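Local coordinates for integral membrane indolylacetylinositol arabinosyltransferase EmbB (Mycolicibacterium smegmatis MC2 155, PDB 7BVC), which probably polymerises arabinose into the arabinan of cell-wall arabinogalactan, and is captured here with the anti-tuberculosis drug ethambutol bound, at residues A408-L414 with P447-V452; P757-L761 with V823-G827; R838-Y844 with A929-E935. One frame throughout, in Å; residues are numbered along the deposited sequence.

How the interactions relate
Interaction 1 belongs to the GT-C membrane part of the protein. Interactions 2 and 3 belong to the C-terminal domain, on the opposite side of the chain's centre. The centre of interaction 1 lies about 87 Å from that of interaction 2 and about 86 Å from that of interaction 3. The side chain of Pro447 in interaction 1 is about 5 Å from a bound cardiolipin. Interactions 2 and 3 touch, with centres about 11 Å apart. Leu761 O meets Ser841 OG at 2.3 Å and Pro760 O meets Ala842 N at 3.2 Å, both probable hydrogen bonds. The bound calcium is about 10 Å from the Glu935 side chain and 14 Å from that of Ala826.

Interaction 1 of 3, residues A408-L414 with P447-V452; sequences AVTSGRL and PILRIV
Ile451 has the largest buried area here. Residues 447-452 are helical, and Ile451 points from them toward the C-terminal end of helix 391-411. With chi1 m and chi2 t, its CD1 rests on backbone: 3.6 Å from Ala408 O, 4.2 Å from Gly412 CA and 4.1 Å from Arg413 O. Residues 408-411 are helical. Gly412 then leaves helical angles with phi/psi 74/42, a positive phi that favours glycine. Gly412 N still bonds to Ala408 O at 2.9 Å. The chain continues extended at Arg413 and turns at Leu414.

Leu414 leaves its backbone sideways, and with chi1 m and chi2 t it carries its CD1/CD2 isopropyl end to helix 446-455. Its CG lies 4.1 Å from Ile451 CG2, and its CD2 lies 3.8 Å from Val452 CG2. Val409 (t) packs at the other end, with its CG2 3.8 Å from Pro447 CB. Ala408 CB reaches Ile448 CD1 at 4.1 Å. The nearest CA pairs are Val409-Pro447, 6.4 Å, and Gly412-Ile451, 6.6 Å. No hydrogen bond crosses; this is apolar packing of a glycine-terminated helix end against a second helix.

The CA-to-CB bond of Arg413 points away from helix 446-455. Its NH2 forms a salt bridge with Asp247 and a hydrogen bond to the carbonyl of Arg249. Thr410 faces the acyl carrier protein chain, while Leu449 and Arg450 meet EmbA. Helix 415-428 packs beside the contact, its Ala417 touching both Ala408 and Ile448.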
# COMPACT_ATOMS: atom_id res chain seq x y z
N ALA B 408 -43.68 -3.65 11.35
CA ALA B 408 -44.28 -4.99 11.35
C ALA B 408 -44.24 -5.61 12.74
O ALA B 408 -45.21 -6.24 13.17
CB ALA B 408 -43.57 -5.89 10.34
N VAL B 409 -43.12 -5.44 13.44
CA VAL B 409 -43.01 -5.97 14.80
C VAL B 409 -44.00 -5.26 15.72
O VAL B 409 -44.63 -5.89 16.59
CB VAL B 409 -41.57 -5.84 15.31
CG1 VAL B 409 -41.49 -6.14 16.79
CG2 VAL B 409 -40.65 -6.77 14.53
N THR B 410 -44.16 -3.95 15.55
CA THR B 410 -45.05 -3.18 16.42
C THR B 410 -46.51 -3.57 16.20
O THR B 410 -47.19 -4.01 17.12
CB THR B 410 -44.85 -1.68 16.17
OG1 THR B 410 -43.58 -1.28 16.70
CG2 THR B 410 -45.95 -0.88 16.84
N SER B 411 -47.00 -3.42 14.97
CA SER B 411 -48.41 -3.66 14.69
C SER B 411 -48.76 -5.14 14.68
O SER B 411 -49.95 -5.48 14.79
CB SER B 411 -48.80 -3.04 13.35
OG SER B 411 -48.12 -3.67 12.28
N GLY B 412 -47.78 -6.03 14.55
CA GLY B 412 -48.06 -7.45 14.51
C GLY B 412 -48.66 -7.92 13.21
O GLY B 412 -49.59 -8.75 13.22
N ARG B 413 -48.16 -7.43 12.08
CA ARG B 413 -48.68 -7.78 10.77
C ARG B 413 -47.54 -8.23 9.87
O ARG B 413 -46.36 -8.11 10.22
CB ARG B 413 -49.43 -6.61 10.13
CG ARG B 413 -50.75 -6.27 10.80
CD ARG B 413 -51.48 -5.16 10.06
NE ARG B 413 -52.83 -4.97 10.57
CZ ARG B 413 -53.69 -4.08 10.08
NH1 ARG B 413 -53.34 -3.30 9.07
NH2 ARG B 413 -54.90 -3.97 10.61
N LEU B 414 -47.90 -8.75 8.70
CA LEU B 414 -46.92 -9.24 7.73
C LEU B 414 -46.80 -8.37 6.49
O LEU B 414 -45.87 -8.59 5.70
CB LEU B 414 -47.27 -10.67 7.30
CG LEU B 414 -46.78 -11.80 8.20
CD1 LEU B 414 -47.49 -13.09 7.85
CD2 LEU B 414 -45.28 -11.96 8.06
N PRO B 447 -38.54 -11.97 15.64
CA PRO B 447 -39.89 -11.44 15.86
C PRO B 447 -40.80 -11.51 14.64
O PRO B 447 -41.98 -11.20 14.75
CB PRO B 447 -39.63 -9.98 16.26
CG PRO B 447 -38.38 -9.64 15.57
CD PRO B 447 -37.54 -10.89 15.62
N ILE B 448 -40.28 -11.90 13.48
CA ILE B 448 -41.12 -12.14 12.31
C ILE B 448 -41.54 -13.60 12.23
O ILE B 448 -42.67 -13.91 11.83
CB ILE B 448 -40.39 -11.68 11.03
CG1 ILE B 448 -40.23 -10.16 11.02
CG2 ILE B 448 -41.13 -12.13 9.79
CD1 ILE B 448 -41.54 -9.41 11.10
N LEU B 449 -40.66 -14.52 12.61
CA LEU B 449 -41.08 -15.90 12.81
C LEU B 449 -42.13 -15.99 13.91
O LEU B 449 -43.07 -16.79 13.82
CB LEU B 449 -39.88 -16.78 13.14
CG LEU B 449 -39.04 -17.26 11.95
CD1 LEU B 449 -37.78 -17.94 12.44
CD2 LEU B 449 -39.86 -18.20 11.08
N ARG B 450 -41.99 -15.17 14.95
CA ARG B 450 -42.99 -15.14 16.01
C ARG B 450 -44.35 -14.68 15.52
O ARG B 450 -45.36 -14.95 16.17
CB ARG B 450 -42.51 -14.25 17.16
CG ARG B 450 -43.14 -14.58 18.50
CD ARG B 450 -42.39 -13.90 19.64
NE ARG B 450 -41.04 -14.43 19.81
CZ ARG B 450 -39.96 -13.67 19.91
NH1 ARG B 450 -40.06 -12.35 19.88
NH2 ARG B 450 -38.77 -14.23 20.06
N ILE B 451 -44.39 -13.97 14.39
CA ILE B 451 -45.66 -13.55 13.80
C ILE B 451 -46.19 -14.59 12.82
O ILE B 451 -47.39 -14.86 12.78
CB ILE B 451 -45.49 -12.18 13.12
CG1 ILE B 451 -45.25 -11.09 14.17
CG2 ILE B 451 -46.70 -11.84 12.27
CD1 ILE B 451 -44.68 -9.82 13.59
N VAL B 452 -45.29 -15.17 12.02
CA VAL B 452 -45.71 -16.17 11.04
C VAL B 452 -46.26 -17.41 11.74
O VAL B 452 -47.35 -17.89 11.42
CB VAL B 452 -44.54 -16.53 10.10
CG1 VAL B 452 -44.94 -17.66 9.18
CG2 VAL B 452 -44.13 -15.32 9.29

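Interaction 2 of 3, residues P757-L761 with V823-G827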
# COMPACT_ATOMS: atom_id res chain seq x y z
N PRO B 757 27.03 34.66 -31.05
CA PRO B 757 26.49 33.53 -31.80
C PRO B 757 25.19 32.96 -31.27
O PRO B 757 24.52 32.21 -31.99
CB PRO B 757 27.61 32.50 -31.69
CG PRO B 757 28.21 32.76 -30.36
CD PRO B 757 28.09 34.24 -30.11
N LEU B 758 24.81 33.28 -30.03
CA LEU B 758 23.55 32.81 -29.47
C LEU B 758 22.36 33.65 -29.91
O LEU B 758 21.22 33.31 -29.57
CB LEU B 758 23.62 32.79 -27.94
CG LEU B 758 23.90 31.45 -27.27
CD1 LEU B 758 23.95 31.60 -25.76
CD2 LEU B 758 22.84 30.43 -27.66
N GLY B 759 22.59 34.73 -30.65
CA GLY B 759 21.52 35.61 -31.06
C GLY B 759 21.26 36.68 -30.02
O GLY B 759 22.12 36.99 -29.19
N PRO B 760 20.06 37.26 -30.04
CA PRO B 760 19.69 38.21 -28.98
C PRO B 760 19.25 37.55 -27.68
O PRO B 760 19.12 38.24 -26.67
CB PRO B 760 18.54 39.00 -29.61
CG PRO B 760 17.92 38.04 -30.56
CD PRO B 760 19.06 37.22 -31.11
N LEU B 761 19.01 36.23 -27.68
CA LEU B 761 18.64 35.55 -26.45
C LEU B 761 19.81 35.50 -25.48
O LEU B 761 19.63 35.70 -24.27
CB LEU B 761 18.13 34.14 -26.76
CG LEU B 761 17.90 33.21 -25.58
CD1 LEU B 761 16.89 33.80 -24.61
CD2 LEU B 761 17.45 31.84 -26.05
N VAL B 823 12.29 30.30 -33.14
CA VAL B 823 12.43 30.32 -31.69
C VAL B 823 13.81 29.79 -31.33
O VAL B 823 14.07 28.58 -31.46
CB VAL B 823 11.32 29.50 -31.02
CG1 VAL B 823 11.23 29.83 -29.54
CG2 VAL B 823 9.99 29.74 -31.70
N PRO B 824 14.73 30.63 -30.89
CA PRO B 824 16.06 30.16 -30.47
C PRO B 824 15.98 29.46 -29.12
O PRO B 824 14.96 29.48 -28.43
CB PRO B 824 16.87 31.46 -30.38
CG PRO B 824 15.86 32.52 -30.14
CD PRO B 824 14.64 32.10 -30.89
N VAL B 825 17.10 28.82 -28.75
CA VAL B 825 17.23 28.10 -27.49
C VAL B 825 18.62 28.39 -26.92
O VAL B 825 19.50 28.90 -27.62
CB VAL B 825 17.03 26.57 -27.65
CG1 VAL B 825 16.70 25.91 -26.32
CG2 VAL B 825 15.95 26.26 -28.67
N ALA B 826 18.80 28.08 -25.64
CA ALA B 826 20.10 28.18 -24.98
C ALA B 826 20.07 27.32 -23.74
O ALA B 826 19.11 27.38 -22.96
CB ALA B 826 20.43 29.63 -24.62
N GLY B 827 21.11 26.52 -23.54
CA GLY B 827 21.12 25.54 -22.47
C GLY B 827 22.44 25.52 -21.73
O GLY B 827 23.48 25.95 -22.24
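Apolar side-chain contacts hold these two segments together. Leu758 and Leu761 both come from the loop 757-761, and both reach the same methyl group. Leu758 CD2 is 4.0 Å from Ala826 CB, and Leu761 CD2 is also 4.0 Å from Ala826 CB. Leu761 meets Pro824 as well, with its CB 4.4 Å from Pro824 CG.

A second set of contacts is between side chain and backbone. Leu758 CD2 lies 3.7 Å from Val825 O. Leu761 CD2 lies 3.7 Å from Val825 C and 4.2 Å from Pro824 C. The extended backbone of 824-826 explains this pattern. Pro824 and Ala826 point toward the loop, while Val825 between them points away and offers its main chain.

No hydrogen bond crosses between the segments. The loop turns at Gly759, whose phi/psi of 87/-158 would jam a CB against the preceding carbonyl oxygen. This turn puts the two leucines on the path of 824-826.

The polar backbone groups bond to other parts of the C-terminal domain. Leu761 O accepts from Ser841 OG, and Pro760 bonds to the backbone of Ala842, which ties the loop to strand 837-845. Pro824 O accepts from Thr948 OG1. Strand 826-827 is short and weakly bonded. It is an outer strand of an antiparallel sheet, next to strand 945-947, where Ala826 pairs with Val947.

Interaction 3 of 3, residues R838-Y844 with A929-E935; sequences RLSSAWY and AVRVVAE
Trp843 lays one face of its six-membered ring over the side chain of Arg931. Arg931 CD sits 3.6 Å from the ring centroid and 14° off the ring normal, a CH-pi contact. Trp843 CH2 is 3.4 Å from Arg931 NE, over the guanidinium face. Arg931 takes chi1 p and is fully extended beyond it; Trp843 has chi1 m and chi2 113°. Arg931 NH1 forms a salt bridge with Glu886 of the next strand. Trp843 CB also packs on Ala929 CB at 3.8 Å.

The backbones run antiparallel, with the axes of strands 838-840 and 929-935 5.0 Å apart at 176°. Leu839 and Ala934 are a hydrogen-bonded pair: Ala934 N to Leu839 O is 3.3 Å, and the return bond from Leu839 N to Ala934 O, 3.3 Å, is weak. Arg838-Glu935 and Ser840-Val933 are non-hydrogen-bonded pairs. Ser841 N then bonds to Val932 O at 3.2 Å.

These strands are neighbours in a four-stranded antiparallel sheet, with 837-845 outermost and 882-889 beyond 929-936. A second such sheet in this domain is consistent with the galactose-binding-like beta sandwich.

Between Ser840 and Tyr844 the register shifts by one, through non-strand residues 841-843. Pairing resumes at Tyr844-Val930, with Tyr844 N to Val930 O 2.6 Å and Val930 N to Tyr844 O 2.8 Å. Leu839, Ala934, Tyr844 and Val930 share one sheet face. On the other, Arg838 NE and Glu935 OE2 form a long salt bridge of 3.8 Å.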
# COMPACT_ATOMS: atom_id res chain seq x y z
N ARG B 838 25.97 32.06 -16.75
CA ARG B 838 25.19 33.28 -16.64
C ARG B 838 24.65 33.65 -18.02
O ARG B 838 25.17 33.21 -19.05
CB ARG B 838 26.02 34.44 -16.07
CG ARG B 838 26.18 34.41 -14.56
CD ARG B 838 27.44 33.67 -14.16
NE ARG B 838 27.62 33.64 -12.71
CZ ARG B 838 28.49 34.40 -12.06
NH1 ARG B 838 29.26 35.25 -12.73
NH2 ARG B 838 28.60 34.31 -10.74
N LEU B 839 23.61 34.48 -18.02
CA LEU B 839 22.98 34.92 -19.26
C LEU B 839 22.09 36.11 -18.95
O LEU B 839 21.38 36.13 -17.95
CB LEU B 839 22.15 33.78 -19.89
CG LEU B 839 21.41 34.04 -21.20
CD1 LEU B 839 21.47 32.82 -22.09
CD2 LEU B 839 19.96 34.42 -20.94
N SER B 840 22.15 37.12 -19.82
CA SER B 840 21.31 38.30 -19.70
C SER B 840 20.92 38.73 -21.11
O SER B 840 21.75 39.28 -21.83
CB SER B 840 22.03 39.42 -18.96
OG SER B 840 22.27 39.06 -17.61
N SER B 841 19.67 38.47 -21.48
CA SER B 841 19.24 38.70 -22.85
C SER B 841 19.19 40.19 -23.16
O SER B 841 19.46 41.04 -22.32
CB SER B 841 17.87 38.05 -23.08
OG SER B 841 17.95 36.65 -22.95
N ALA B 842 18.84 40.50 -24.41
CA ALA B 842 18.62 41.87 -24.80
C ALA B 842 17.31 42.38 -24.20
O ALA B 842 16.55 41.64 -23.57
CB ALA B 842 18.59 42.00 -26.32
N TRP B 843 17.04 43.66 -24.42
CA TRP B 843 15.82 44.29 -23.92
C TRP B 843 14.69 44.01 -24.90
O TRP B 843 14.74 44.43 -26.06
CB TRP B 843 16.02 45.79 -23.73
CG TRP B 843 16.96 46.14 -22.61
CD1 TRP B 843 18.18 46.72 -22.72
CD2 TRP B 843 16.73 45.92 -21.21
NE1 TRP B 843 18.73 46.89 -21.47
CE2 TRP B 843 17.87 46.41 -20.53
CE3 TRP B 843 15.69 45.37 -20.47
CZ2 TRP B 843 17.98 46.35 -19.15
CZ3 TRP B 843 15.81 45.32 -19.09
CH2 TRP B 843 16.95 45.81 -18.45
N TYR B 844 13.66 43.32 -24.43
CA TYR B 844 12.52 42.94 -25.25
C TYR B 844 11.38 43.93 -25.01
O TYR B 844 10.99 44.16 -23.86
CB TYR B 844 12.08 41.51 -24.95
CG TYR B 844 12.98 40.46 -25.55
CD1 TYR B 844 12.95 40.19 -26.91
CD2 TYR B 844 13.87 39.75 -24.76
CE1 TYR B 844 13.77 39.24 -27.47
CE2 TYR B 844 14.70 38.79 -25.31
CZ TYR B 844 14.65 38.54 -26.66
OH TYR B 844 15.47 37.59 -27.22
N ALA B 929 10.70 47.73 -21.11
CA ALA B 929 11.26 46.55 -21.75
C ALA B 929 11.48 45.47 -20.71
O ALA B 929 11.41 45.70 -19.50
CB ALA B 929 12.55 46.87 -22.49
N VAL B 930 11.80 44.28 -21.21
CA VAL B 930 11.86 43.06 -20.41
C VAL B 930 13.03 42.22 -20.91
O VAL B 930 13.30 42.16 -22.11
CB VAL B 930 10.52 42.30 -20.49
CG1 VAL B 930 10.70 40.84 -20.14
CG2 VAL B 930 9.49 42.93 -19.57
N ARG B 931 13.74 41.57 -19.98
CA ARG B 931 14.82 40.67 -20.35
C ARG B 931 14.88 39.52 -19.36
O ARG B 931 14.34 39.58 -18.26
CB ARG B 931 16.17 41.39 -20.40
CG ARG B 931 16.72 41.81 -19.05
CD ARG B 931 18.06 42.50 -19.22
NE ARG B 931 18.63 42.92 -17.95
CZ ARG B 931 19.78 43.56 -17.82
NH1 ARG B 931 20.23 43.90 -16.62
NH2 ARG B 931 20.49 43.88 -18.90
N VAL B 932 15.56 38.45 -19.78
CA VAL B 932 15.65 37.21 -19.01
C VAL B 932 17.02 37.15 -18.35
O VAL B 932 18.05 37.32 -19.02
CB VAL B 932 15.43 35.99 -19.91
CG1 VAL B 932 15.36 34.72 -19.07
CG2 VAL B 932 14.16 36.16 -20.73
N VAL B 933 17.03 36.90 -17.04
CA VAL B 933 18.26 36.69 -16.29
C VAL B 933 18.25 35.25 -15.77
O VAL B 933 17.42 34.90 -14.92
CB VAL B 933 18.43 37.71 -15.15
CG1 VAL B 933 18.79 39.07 -15.72
CG2 VAL B 933 17.17 37.83 -14.33
N ALA B 934 19.13 34.42 -16.31
CA ALA B 934 19.22 33.02 -15.94
C ALA B 934 20.58 32.74 -15.32
O ALA B 934 21.59 33.34 -15.70
CB ALA B 934 19.00 32.10 -17.14
N GLU B 935 20.60 31.82 -14.36
CA GLU B 935 21.83 31.52 -13.63
C GLU B 935 21.75 30.11 -13.07
O GLU B 935 20.77 29.75 -12.42
CB GLU B 935 22.07 32.54 -12.52
CG GLU B 935 23.41 32.41 -11.84
CD GLU B 935 23.65 33.51 -10.83
OE1 GLU B 935 22.74 34.34 -10.63
OE2 GLU B 935 24.75 33.55 -10.24